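Local coordinates for protein putative oxidoreductase (Thermus thermophilus, PDB 2ISM) that is a putative oxidoreductase built as a six-bladed beta-propeller and carries a bound calcium ion, at residues 33-38 with 317-322; 75-80 with 92-97; 139-144 with 205-210; 147-152 with 169-174; 197-202 with 240-245. All blocks are in the same frame, centred on the assembly; numbering follows the deposited sequence.

Interaction 1 of 5, residues 33-38 with 317-322; sequences PWALAF and LREVQV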
# COMPACT_ATOMS: atom_id res chain seq x y z
N PRO B 33 16.01 17.29 7.55
CA PRO B 33 14.54 17.40 7.51
C PRO B 33 14.00 16.42 8.55
O PRO B 33 13.94 15.21 8.33
CB PRO B 33 14.20 17.01 6.07
CG PRO B 33 15.34 16.11 5.68
CD PRO B 33 16.53 16.82 6.26
N TRP B 34 13.59 16.98 9.69
CA TRP B 34 13.12 16.20 10.83
C TRP B 34 11.69 15.67 10.75
O TRP B 34 11.41 14.58 11.25
CB TRP B 34 13.25 17.05 12.09
CG TRP B 34 13.82 16.34 13.27
CD1 TRP B 34 15.14 16.22 13.61
CD2 TRP B 34 13.08 15.65 14.29
NE1 TRP B 34 15.27 15.50 14.77
CE2 TRP B 34 14.02 15.14 15.21
CE3 TRP B 34 11.71 15.42 14.51
CZ2 TRP B 34 13.64 14.41 16.34
CZ3 TRP B 34 11.33 14.69 15.64
CH2 TRP B 34 12.29 14.20 16.54
N ALA B 35 10.80 16.45 10.15
CA ALA B 35 9.39 16.08 10.05
C ALA B 35 8.74 16.66 8.81
O ALA B 35 9.18 17.69 8.29
CB ALA B 35 8.64 16.54 11.29
N LEU B 36 7.67 16.00 8.36
CA LEU B 36 6.92 16.43 7.19
C LEU B 36 5.46 16.65 7.56
O LEU B 36 4.94 16.00 8.46
CB LEU B 36 6.96 15.34 6.10
CG LEU B 36 8.32 14.96 5.53
CD1 LEU B 36 8.14 13.81 4.54
CD2 LEU B 36 8.95 16.16 4.85
N ALA B 37 4.82 17.58 6.86
CA ALA B 37 3.41 17.90 7.06
C ALA B 37 2.84 18.10 5.66
O ALA B 37 3.39 18.85 4.87
CB ALA B 37 3.25 19.17 7.89
N PHE B 38 1.74 17.42 5.37
CA PHE B 38 1.12 17.51 4.05
C PHE B 38 -0.07 18.45 4.08
O PHE B 38 -1.06 18.21 4.78
CB PHE B 38 0.69 16.11 3.60
CG PHE B 38 1.82 15.13 3.51
CD1 PHE B 38 2.61 15.05 2.36
CD2 PHE B 38 2.13 14.30 4.59
CE1 PHE B 38 3.68 14.16 2.29
CE2 PHE B 38 3.21 13.41 4.53
CZ PHE B 38 3.98 13.35 3.37
N LEU B 317 18.28 7.53 7.68
CA LEU B 317 16.88 7.86 7.44
C LEU B 317 16.07 8.21 8.69
O LEU B 317 15.95 7.38 9.60
CB LEU B 317 16.13 6.65 6.88
CG LEU B 317 16.74 6.02 5.61
CD1 LEU B 317 15.82 4.93 5.08
CD2 LEU B 317 16.95 7.09 4.54
N ARG B 318 15.53 9.42 8.74
CA ARG B 318 14.77 9.86 9.92
C ARG B 318 13.25 10.00 10.00
O ARG B 318 12.64 9.50 10.95
CB ARG B 318 15.30 11.27 10.20
CG ARG B 318 14.91 11.82 11.56
CD ARG B 318 15.58 13.16 11.83
NE ARG B 318 17.00 13.05 12.19
CZ ARG B 318 17.44 12.69 13.39
NH1 ARG B 318 16.58 12.41 14.36
NH2 ARG B 318 18.75 12.64 13.64
N GLU B 319 12.65 10.67 9.03
CA GLU B 319 11.20 10.86 9.02
C GLU B 319 10.63 9.80 8.07
O GLU B 319 11.30 9.38 7.13
CB GLU B 319 10.79 12.26 8.54
CG GLU B 319 9.30 12.40 8.16
CD GLU B 319 8.36 12.33 9.35
OE1 GLU B 319 8.40 11.32 10.09
OE2 GLU B 319 7.56 13.28 9.55
N VAL B 320 9.41 9.38 8.34
CA VAL B 320 8.71 8.41 7.50
C VAL B 320 7.22 8.57 7.76
O VAL B 320 6.75 8.40 8.89
CB VAL B 320 9.17 6.94 7.78
CG1 VAL B 320 9.12 6.64 9.25
CG2 VAL B 320 8.28 5.97 7.00
N GLN B 321 6.48 8.92 6.71
CA GLN B 321 5.05 9.13 6.81
C GLN B 321 4.34 8.75 5.52
O GLN B 321 4.90 8.88 4.43
CB GLN B 321 4.72 10.59 7.08
CG GLN B 321 4.85 11.05 8.51
CD GLN B 321 4.00 12.27 8.78
OE1 GLN B 321 2.77 12.18 8.86
NE2 GLN B 321 4.64 13.43 8.89
N VAL B 322 3.10 8.30 5.66
CA VAL B 322 2.30 7.94 4.49
C VAL B 322 1.66 9.24 4.02
O VAL B 322 1.03 9.94 4.81
CB VAL B 322 1.20 6.93 4.85
CG1 VAL B 322 0.40 6.56 3.61
CG2 VAL B 322 1.83 5.69 5.46
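R318 lays its CD methylene over one face of the W34 indole, 3.8 Å from the centroid of the five-membered ring and displaced toward the rim. Beyond CD the guanidinium stays nearly level with the indole, the two planes 16° apart. NH1 of R318 stands 3.4 Å from W34 NE1, but both nitrogens are donors and merely lie in contact. R318 NE is hydrogen-bonded to S333 OG, and the charge is met by a salt bridge from NH2 to D336. No main-chain bond joins the segments; E319 and Q321 bridge them instead. With CG anti to the backbone N (chi1 165°) and a fold at chi2, E319 reaches across so that OE2 accepts L36 N at 3.0 Å through its anti lone pair. Q321 NE2 meets the same OE2 from above the carboxylate plane, also at 3.0 Å, and makes a weak, bent bond to L36 O. Beside these polar groups E319 CG packs on L36 CG at 3.8 Å, while Q321 CB touches the edge of the F38 ring at CE2. The strands run within 6° of parallel, each ending its own four-stranded sheet; that of 317-322 also takes in the N-terminal strand 23-27, so this seam between first and last blades closes the propeller ring. Strand 44-48 flanks 33-38, strand 328-332 flanks 317-322, and strand 77-82 of the following blade lies against W34 and A35.

Interaction 2 of 5, residues 75-80 with 92-97; sequences SGLLGL and VYAYRT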
# COMPACT_ATOMS: atom_id res chain seq x y z
N SER B 75 19.29 18.69 19.29
CA SER B 75 18.21 19.67 19.47
C SER B 75 18.06 20.71 18.35
O SER B 75 18.91 20.83 17.47
CB SER B 75 18.41 20.39 20.81
OG SER B 75 18.35 19.48 21.90
N GLY B 76 16.96 21.45 18.41
CA GLY B 76 16.66 22.49 17.43
C GLY B 76 15.19 22.45 17.08
O GLY B 76 14.35 22.32 17.97
N LEU B 77 14.86 22.55 15.79
CA LEU B 77 13.48 22.47 15.36
C LEU B 77 13.03 21.07 14.93
O LEU B 77 13.18 20.69 13.77
CB LEU B 77 13.24 23.30 14.09
CG LEU B 77 11.85 23.17 13.47
CD1 LEU B 77 10.78 23.60 14.48
CD2 LEU B 77 11.78 24.03 12.22
N LEU B 78 12.47 20.32 15.87
CA LEU B 78 12.07 18.95 15.54
C LEU B 78 10.83 18.24 15.00
O LEU B 78 10.89 17.60 13.95
CB LEU B 78 12.31 18.24 16.88
CG LEU B 78 13.65 18.63 17.53
CD1 LEU B 78 13.75 18.03 18.93
CD2 LEU B 78 14.82 18.16 16.66
N GLY B 79 9.71 18.34 15.72
CA GLY B 79 8.48 17.68 15.31
C GLY B 79 7.64 18.76 14.67
O GLY B 79 7.81 19.95 14.95
N LEU B 80 6.70 18.34 13.82
CA LEU B 80 5.81 19.27 13.12
C LEU B 80 4.48 18.57 12.86
O LEU B 80 4.46 17.41 12.47
CB LEU B 80 6.45 19.67 11.79
CG LEU B 80 5.85 20.82 10.97
CD1 LEU B 80 6.17 22.15 11.65
CD2 LEU B 80 6.44 20.80 9.57
N VAL B 92 -0.27 25.43 12.82
CA VAL B 92 0.78 24.46 12.53
C VAL B 92 1.53 24.30 13.85
O VAL B 92 1.99 25.29 14.43
CB VAL B 92 1.76 24.97 11.45
CG1 VAL B 92 2.90 23.98 11.27
CG2 VAL B 92 1.03 25.16 10.12
N TYR B 93 1.65 23.07 14.32
CA TYR B 93 2.34 22.82 15.58
C TYR B 93 3.78 22.41 15.32
O TYR B 93 4.08 21.75 14.33
CB TYR B 93 1.62 21.73 16.37
CG TYR B 93 0.26 22.18 16.89
CD1 TYR B 93 0.07 22.46 18.25
CD2 TYR B 93 -0.81 22.37 16.02
CE1 TYR B 93 -1.16 22.90 18.73
CE2 TYR B 93 -2.05 22.81 16.49
CZ TYR B 93 -2.21 23.07 17.84
OH TYR B 93 -3.43 23.53 18.30
N ALA B 94 4.66 22.83 16.22
CA ALA B 94 6.08 22.50 16.08
C ALA B 94 6.70 22.33 17.45
O ALA B 94 6.34 23.02 18.40
CB ALA B 94 6.80 23.61 15.32
N TYR B 95 7.64 21.39 17.53
CA TYR B 95 8.37 21.09 18.76
C TYR B 95 9.75 21.70 18.57
O TYR B 95 10.41 21.41 17.57
CB TYR B 95 8.50 19.57 18.93
CG TYR B 95 9.15 19.11 20.23
CD1 TYR B 95 8.40 18.45 21.21
CD2 TYR B 95 10.52 19.29 20.46
CE1 TYR B 95 8.99 17.98 22.38
CE2 TYR B 95 11.12 18.83 21.64
CZ TYR B 95 10.36 18.17 22.59
OH TYR B 95 10.93 17.70 23.75
N ARG B 96 10.20 22.54 19.50
CA ARG B 96 11.52 23.14 19.35
C ARG B 96 12.27 23.34 20.66
O ARG B 96 11.67 23.47 21.73
CB ARG B 96 11.42 24.51 18.65
CG ARG B 96 10.74 25.57 19.51
CD ARG B 96 10.97 26.98 18.98
NE ARG B 96 10.23 27.98 19.75
CZ ARG B 96 10.29 29.29 19.54
NH1 ARG B 96 11.07 29.78 18.59
NH2 ARG B 96 9.55 30.11 20.28
N THR B 97 13.60 23.37 20.56
CA THR B 97 14.46 23.62 21.71
C THR B 97 14.75 25.11 21.60
O THR B 97 15.21 25.58 20.55
CB THR B 97 15.79 22.84 21.60
OG1 THR B 97 15.54 21.49 21.21
CG2 THR B 97 16.51 22.84 22.95
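T97 and G76 grip each other twice: T97 OG1 accepts G76 N at 3.1 Å, and T97 N donates to G76 O at 2.9 Å. The hydroxyl can do this because it stands anti to the carbonyl carbon of T97 (chi1 -46°), which turns it toward the main chain of G76. Further along, Y95 N donates to G79 O at 3.0 Å, arriving from above the carbonyl plane, whereas the bond from L78 N to Y95 O is weak. Two residues, L78 and G79, thus sit opposite the single Y95, between the non-hydrogen-bonded pairs L77–R96 and L80–A94. L78 lies alongside the Y95 side chain and brings CD1 to 3.8 Å from Y95 CD2. On the sheet face that bears L77, L80, A94 and R96, L80 CD1 touches both V92 CG1 (3.8 Å) and A94 CB (4.0 Å). A second shell fixes the ends: S75 OG bonds to S136 and G133 O, Y93 OH to P176 O, and the Y93 ring meets F142 edge-to-face. Strand 44-48 of the preceding blade covers L77 and L80. The whole is a beta hairpin interrupted by a beta bulge, forming the two inner strands of one blade of the propeller.

Interaction 3 of 5, residues 139-144 with 205-210; sequences RIAFGP and QGLAWH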
# COMPACT_ATOMS: atom_id res chain seq x y z
N ARG B 139 9.20 14.22 18.64
CA ARG B 139 8.19 13.82 17.67
C ARG B 139 6.79 14.20 18.17
O ARG B 139 6.44 13.94 19.32
CB ARG B 139 8.26 12.30 17.44
CG ARG B 139 7.36 11.78 16.33
CD ARG B 139 7.81 12.29 14.96
NE ARG B 139 9.18 11.89 14.65
CZ ARG B 139 9.89 12.38 13.64
NH1 ARG B 139 9.35 13.29 12.84
NH2 ARG B 139 11.14 11.99 13.42
N ILE B 140 6.01 14.84 17.31
CA ILE B 140 4.65 15.21 17.69
C ILE B 140 3.70 14.82 16.59
O ILE B 140 4.06 14.81 15.42
CB ILE B 140 4.50 16.73 17.97
CG1 ILE B 140 4.73 17.54 16.69
CG2 ILE B 140 5.46 17.16 19.06
CD1 ILE B 140 4.39 19.04 16.83
N ALA B 141 2.47 14.48 16.97
CA ALA B 141 1.47 14.08 15.99
C ALA B 141 0.11 13.99 16.65
O ALA B 141 0.00 13.70 17.83
CB ALA B 141 1.84 12.73 15.39
N PHE B 142 -0.93 14.24 15.86
CA PHE B 142 -2.29 14.16 16.36
C PHE B 142 -2.79 12.76 16.06
O PHE B 142 -2.69 12.27 14.93
CB PHE B 142 -3.15 15.22 15.67
CG PHE B 142 -2.87 16.62 16.15
CD1 PHE B 142 -3.49 17.10 17.31
CD2 PHE B 142 -1.96 17.43 15.49
CE1 PHE B 142 -3.20 18.38 17.80
CE2 PHE B 142 -1.66 18.71 15.97
CZ PHE B 142 -2.28 19.19 17.12
N GLY B 143 -3.31 12.09 17.09
CA GLY B 143 -3.80 10.74 16.91
C GLY B 143 -5.23 10.62 16.44
O GLY B 143 -5.89 11.63 16.19
N PRO B 144 -5.74 9.39 16.31
CA PRO B 144 -7.11 9.11 15.87
C PRO B 144 -8.15 9.75 16.78
O PRO B 144 -9.29 9.99 16.38
CB PRO B 144 -7.19 7.58 15.92
CG PRO B 144 -5.79 7.15 15.66
CD PRO B 144 -4.98 8.13 16.48
N GLN B 205 11.38 9.00 19.48
CA GLN B 205 11.21 9.96 18.39
C GLN B 205 10.11 9.57 17.42
O GLN B 205 9.75 10.34 16.53
CB GLN B 205 12.56 10.32 17.78
CG GLN B 205 13.55 10.96 18.76
CD GLN B 205 14.87 11.32 18.09
OE1 GLN B 205 15.24 10.73 17.08
NE2 GLN B 205 15.59 12.28 18.67
N GLY B 206 9.57 8.37 17.59
CA GLY B 206 8.51 7.91 16.71
C GLY B 206 7.11 7.73 17.27
O GLY B 206 6.94 7.36 18.43
N LEU B 207 6.11 8.00 16.44
CA LEU B 207 4.71 7.87 16.81
C LEU B 207 3.93 7.38 15.60
O LEU B 207 3.96 8.01 14.55
CB LEU B 207 4.13 9.22 17.25
CG LEU B 207 4.59 9.87 18.55
CD1 LEU B 207 4.03 11.28 18.66
CD2 LEU B 207 4.14 9.02 19.73
N ALA B 208 3.22 6.27 15.76
CA ALA B 208 2.43 5.73 14.66
C ALA B 208 1.24 4.94 15.20
O ALA B 208 1.36 4.23 16.19
CB ALA B 208 3.29 4.84 13.78
N TRP B 209 0.09 5.09 14.56
CA TRP B 209 -1.12 4.38 14.99
C TRP B 209 -1.52 3.28 14.01
O TRP B 209 -1.55 3.50 12.80
CB TRP B 209 -2.27 5.37 15.17
CG TRP B 209 -2.16 6.23 16.40
CD1 TRP B 209 -2.62 5.94 17.65
CD2 TRP B 209 -1.51 7.51 16.50
NE1 TRP B 209 -2.31 6.95 18.53
CE2 TRP B 209 -1.62 7.92 17.85
CE3 TRP B 209 -0.84 8.33 15.59
CZ2 TRP B 209 -1.10 9.14 18.30
CZ3 TRP B 209 -0.32 9.54 16.04
CH2 TRP B 209 -0.45 9.93 17.39
N HIS B 210 -1.82 2.10 14.54
CA HIS B 210 -2.23 0.98 13.71
C HIS B 210 -3.58 1.35 13.10
O HIS B 210 -4.54 1.65 13.82
CB HIS B 210 -2.35 -0.29 14.57
CG HIS B 210 -2.47 -1.55 13.78
ND1 HIS B 210 -3.60 -1.86 13.05
CD2 HIS B 210 -1.61 -2.58 13.59
CE1 HIS B 210 -3.42 -3.03 12.45
NE2 HIS B 210 -2.22 -3.48 12.76
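R139 NH1, at the tip of a side chain lying against Q205, is held by the W34 carbonyl O and, over a long and weak ion pair, by E319 OE1. Bends at chi2 (67°) and chi3 carry NH1 to W34 O; a bond from R139 NE to Q205 O also appears in the model, but that oxygen is crowded and its exact place is doubtful. The setting is the seam between two neighbouring blades of a beta-propeller, whose innermost strands, 140-142 and 208-209, run side by side in nearly the same direction, next to the propeller's centre. L207 packs between R139 and A141. Its CD1 comes within 3.6 Å of R139 O and 3.9 Å of A141 N, and its CG lies 4.0 Å from R139 CG, while L207 N is fixed by N272 OD1. Further out the contact passes to W209, whose indole is roofed on one face by backbone and proline. G143 CA sits 3.5 Å from the centroid of the six-membered ring, where a CB would collide with the indole. A141 CB instead approaches the ring edge in its plane, 3.9 Å from W209 CZ3, and the Y149 ring adds an edge-to-face partner. Almost straight above the five-membered ring of W209 stands P144 CD, 3.3 Å from its centroid and only 6° off the ring normal.

Interaction 4 of 5, residues 147-152 with 169-174; sequences MLYVTT and GKILRL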
# COMPACT_ATOMS: atom_id res chain seq x y z
N MET B 147 -6.17 14.06 19.65
CA MET B 147 -5.31 14.64 20.67
C MET B 147 -3.87 14.76 20.20
O MET B 147 -3.44 14.03 19.31
CB MET B 147 -5.38 13.80 21.95
CG MET B 147 -6.80 13.65 22.48
SD MET B 147 -7.54 15.25 22.92
CE MET B 147 -8.05 14.95 24.53
N LEU B 148 -3.13 15.68 20.81
CA LEU B 148 -1.73 15.90 20.46
C LEU B 148 -0.78 15.06 21.30
O LEU B 148 -0.73 15.20 22.52
CB LEU B 148 -1.39 17.39 20.64
CG LEU B 148 0.09 17.75 20.42
CD1 LEU B 148 0.51 17.38 19.01
CD2 LEU B 148 0.29 19.24 20.66
N TYR B 149 -0.03 14.19 20.64
CA TYR B 149 0.93 13.32 21.32
C TYR B 149 2.32 13.91 21.12
O TYR B 149 2.67 14.33 20.02
CB TYR B 149 0.86 11.91 20.74
CG TYR B 149 -0.41 11.17 21.13
CD1 TYR B 149 -0.37 10.13 22.05
CD2 TYR B 149 -1.64 11.51 20.58
CE1 TYR B 149 -1.53 9.44 22.42
CE2 TYR B 149 -2.81 10.83 20.93
CZ TYR B 149 -2.74 9.79 21.85
OH TYR B 149 -3.88 9.10 22.20
N VAL B 150 3.10 13.92 22.20
CA VAL B 150 4.45 14.49 22.18
C VAL B 150 5.48 13.57 22.84
O VAL B 150 5.28 13.14 23.97
CB VAL B 150 4.46 15.82 22.98
CG1 VAL B 150 5.81 16.51 22.83
CG2 VAL B 150 3.32 16.71 22.51
N THR B 151 6.58 13.28 22.14
CA THR B 151 7.61 12.43 22.73
C THR B 151 8.70 13.35 23.29
O THR B 151 8.99 14.40 22.71
CB THR B 151 8.24 11.44 21.71
OG1 THR B 151 9.05 12.15 20.77
CG2 THR B 151 7.16 10.68 20.97
N THR B 152 9.28 12.96 24.42
CA THR B 152 10.35 13.76 25.03
C THR B 152 11.47 12.86 25.52
O THR B 152 11.24 11.69 25.86
CB THR B 152 9.83 14.56 26.25
OG1 THR B 152 9.54 13.66 27.33
CG2 THR B 152 8.58 15.34 25.88
N GLY B 169 11.46 12.07 29.21
CA GLY B 169 11.44 10.62 29.10
C GLY B 169 10.01 10.13 29.11
O GLY B 169 9.70 9.10 29.70
N LYS B 170 9.14 10.88 28.44
CA LYS B 170 7.71 10.59 28.41
C LYS B 170 7.10 10.70 27.03
O LYS B 170 7.75 11.09 26.06
CB LYS B 170 6.95 11.60 29.28
CG LYS B 170 7.47 11.81 30.70
CD LYS B 170 7.17 10.62 31.60
CE LYS B 170 7.39 10.98 33.06
NZ LYS B 170 8.79 11.39 33.34
N ILE B 171 5.83 10.32 26.97
CA ILE B 171 5.02 10.51 25.78
C ILE B 171 3.87 11.27 26.45
O ILE B 171 3.26 10.77 27.41
CB ILE B 171 4.50 9.21 25.14
CG1 ILE B 171 5.63 8.52 24.39
CG2 ILE B 171 3.37 9.54 24.16
CD1 ILE B 171 5.20 7.26 23.64
N LEU B 172 3.61 12.48 25.98
CA LEU B 172 2.56 13.30 26.54
C LEU B 172 1.35 13.33 25.62
O LEU B 172 1.48 13.09 24.42
CB LEU B 172 3.07 14.73 26.74
CG LEU B 172 4.48 14.88 27.33
CD1 LEU B 172 4.92 16.34 27.28
CD2 LEU B 172 4.50 14.36 28.75
N ARG B 173 0.18 13.60 26.18
CA ARG B 173 -1.03 13.70 25.38
C ARG B 173 -1.81 14.93 25.83
O ARG B 173 -2.18 15.06 26.99
CB ARG B 173 -1.91 12.45 25.53
CG ARG B 173 -3.04 12.44 24.51
CD ARG B 173 -3.92 11.22 24.65
NE ARG B 173 -4.65 11.24 25.91
CZ ARG B 173 -5.86 10.70 26.07
NH1 ARG B 173 -6.45 10.10 25.05
NH2 ARG B 173 -6.46 10.75 27.25
N LEU B 174 -2.05 15.83 24.88
CA LEU B 174 -2.73 17.08 25.17
C LEU B 174 -3.90 17.32 24.21
O LEU B 174 -4.03 16.64 23.20
CB LEU B 174 -1.75 18.23 25.00
CG LEU B 174 -0.29 18.06 25.46
CD1 LEU B 174 0.54 19.22 24.92
CD2 LEU B 174 -0.22 18.01 26.98
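L174, T152 and R173 bury the most surface where strands 148-151 and 170-174 pair, the antiparallel second and third strands of a four-stranded propeller blade. L174 is locked to L148 in a hydrogen-bonded pair: L148 N donates to L174 O at 2.7 Å and L174 N to L148 O at 2.8 Å. Its CD1 adds loose apolar contact with L148 CD2 (4.3 Å) on the sheet face shared with V150 and L172, which the preceding blade covers with Y93 and Y95 (strand 92-98) and L124 (strand 117-127). At the far end T152 N donates to K170 O, and T152 OG1, placed between its own backbone N and carbonyl carbon (chi1 70°), accepts K170 N at 3.0 Å. That buried hydroxyl has a second partner in L167 O. The T152 and L172 side chains cross at about a right angle, T152 CG2 4.0 Å from L172 CD1. R173 works on the other face, beside Y149 and pointing the same way. Y149 OH and R173 NH1 share D145 OD2, consistent with their lying together. R173 CG stands over the phenol, 3.9 Å from the Y149 ring centroid, and R173 CD 3.2 Å from Y149 OH.

Interaction 5 of 5, residues 197-202 with 240-245; sequences YSLGHR and GGNYGW. With CA (calcium ion), chain E.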
# COMPACT_ATOMS: atom_id res chain seq x y z
N TYR B 197 1.25 10.62 29.40
CA TYR B 197 0.47 9.52 28.85
C TYR B 197 1.20 8.22 29.17
O TYR B 197 0.58 7.25 29.62
CB TYR B 197 0.32 9.68 27.34
CG TYR B 197 -0.66 8.71 26.72
CD1 TYR B 197 -2.03 8.81 26.96
CD2 TYR B 197 -0.22 7.70 25.86
CE1 TYR B 197 -2.94 7.94 26.36
CE2 TYR B 197 -1.11 6.82 25.26
CZ TYR B 197 -2.47 6.95 25.51
OH TYR B 197 -3.35 6.10 24.89
N SER B 198 2.51 8.19 28.93
CA SER B 198 3.34 7.02 29.23
C SER B 198 4.71 7.49 29.72
O SER B 198 5.14 8.60 29.42
CB SER B 198 3.48 6.10 28.01
OG SER B 198 4.19 6.72 26.95
N LEU B 199 5.40 6.65 30.49
CA LEU B 199 6.71 7.02 31.02
C LEU B 199 7.73 5.91 30.83
O LEU B 199 7.43 4.87 30.27
CB LEU B 199 6.60 7.37 32.51
CG LEU B 199 6.22 6.23 33.47
CD1 LEU B 199 6.64 6.60 34.88
CD2 LEU B 199 4.73 5.94 33.40
N GLY B 200 8.95 6.14 31.32
CA GLY B 200 10.00 5.14 31.20
C GLY B 200 10.60 5.06 29.81
O GLY B 200 10.99 3.98 29.36
N HIS B 201 10.67 6.20 29.12
CA HIS B 201 11.25 6.25 27.78
C HIS B 201 12.54 7.06 27.70
O HIS B 201 12.60 8.20 28.17
CB HIS B 201 10.33 7.03 26.83
CG HIS B 201 8.96 6.45 26.70
ND1 HIS B 201 8.72 5.28 26.01
CD2 HIS B 201 7.77 6.84 27.21
CE1 HIS B 201 7.43 4.98 26.09
NE2 HIS B 201 6.83 5.91 26.82
N ARG B 202 13.58 6.47 27.11
CA ARG B 202 14.87 7.13 26.96
C ARG B 202 14.93 8.34 26.03
O ARG B 202 15.16 9.47 26.47
CB ARG B 202 15.88 6.09 26.48
CG ARG B 202 17.32 6.56 26.46
CD ARG B 202 18.27 5.40 26.18
NE ARG B 202 19.65 5.83 25.97
CZ ARG B 202 20.09 6.47 24.89
NH1 ARG B 202 19.25 6.76 23.90
NH2 ARG B 202 21.37 6.81 24.79
N GLY B 240 -0.77 5.11 30.64
CA GLY B 240 -0.19 4.85 31.95
C GLY B 240 0.95 3.85 31.93
O GLY B 240 1.55 3.58 32.96
N GLY B 241 1.26 3.31 30.76
CA GLY B 241 2.34 2.33 30.66
C GLY B 241 3.71 2.86 31.01
O GLY B 241 4.04 4.01 30.70
N ASN B 242 4.52 2.03 31.67
CA ASN B 242 5.88 2.40 32.05
C ASN B 242 6.77 1.50 31.22
O ASN B 242 6.73 0.27 31.34
CB ASN B 242 6.12 2.12 33.54
CG ASN B 242 7.44 2.66 34.03
OD1 ASN B 242 8.47 2.55 33.35
ND2 ASN B 242 7.43 3.24 35.22
N TYR B 243 7.59 2.10 30.36
CA TYR B 243 8.43 1.29 29.50
C TYR B 243 9.84 0.95 29.96
O TYR B 243 10.71 0.71 29.15
CB TYR B 243 8.38 1.87 28.08
CG TYR B 243 6.99 1.68 27.52
CD1 TYR B 243 6.66 0.54 26.78
CD2 TYR B 243 5.95 2.53 27.90
CE1 TYR B 243 5.34 0.25 26.44
CE2 TYR B 243 4.62 2.25 27.57
CZ TYR B 243 4.32 1.10 26.85
OH TYR B 243 3.01 0.80 26.57
N GLY B 244 10.04 0.93 31.27
CA GLY B 244 11.31 0.51 31.83
C GLY B 244 12.58 1.33 31.93
O GLY B 244 13.36 1.09 32.85
N TRP B 245 12.83 2.26 31.02
CA TRP B 245 14.06 3.04 31.12
C TRP B 245 14.08 3.90 32.39
O TRP B 245 13.10 4.56 32.70
CB TRP B 245 14.22 3.95 29.88
CG TRP B 245 15.49 4.76 29.91
CD1 TRP B 245 15.61 6.10 30.15
CD2 TRP B 245 16.83 4.27 29.70
NE1 TRP B 245 16.93 6.48 30.11
CE2 TRP B 245 17.70 5.37 29.83
CE3 TRP B 245 17.37 3.01 29.41
CZ2 TRP B 245 19.09 5.25 29.69
CZ3 TRP B 245 18.75 2.88 29.27
CH2 TRP B 245 19.60 4.00 29.41
CA CA E . 12.10 -0.00 27.23
O HOH W 1 11.70 2.64 27.13
O HOH W 2 12.61 -2.38 28.46
O HOH W 3 9.81 -1.33 26.44
O HOH W 4 14.50 0.81 28.42
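Backbone pairing between a strand end and a loop, with a metal site at its margin, defines the contact of Y197–R202 with G240–W245 where two propeller blades meet. The segments run in the same direction, and L199 is bridged to N242: L199 N donates to G241 O at 3.0 Å and Y243 N to L199 O at 2.8 Å. G200 O is gripped twice, by W245 N from above the carbonyl plane and by a water at 2.7 Å. That water is a calcium ligand, as are three others, E233 and Y243 O, the last at 2.5 Å. An Asx turn, G244 N to N242 OD1, spans Y243. H201 and Y243 point the same way, their ring planes 16° apart but barely overlapping; H201 CE1 touches Y243 CD2 at 3.4 Å. S198 OG and E220 hold the two imidazole nitrogens and so fix its rotation. R202 CB lies over the five-membered ring of W245, 3.6 Å from its centroid, while NE forms a salt bridge with E226. Strand 196-199, bulged opposite I171, is the outermost of its blade beside 170-174; the 240-245 loop follows strand 232-237 of the next blade, whose I237 touches S198, H201 and Y243.

How the interactions relate
Six four-stranded antiparallel sheets set around a centre make the propeller, and the five contacts sample it from inner strand to rim. Interactions 1 and 3 join innermost strands of different blades and touch through R139, their centres 12 Å apart. Interactions 2 and 4 instead lie within blades and touch where Y95 meets V150. Interactions 3, 4 and 5 share the 140-199 sheet, with centres 9 Å (3 to 4) and 11 Å (4 to 5) apart, and lead outward to the calcium. Interaction 1 joins first and last blades and closes the ring, the others nested inside it along the chain; 2 precedes 3, 4 lies within the loop of 3, and 5 crosses 3.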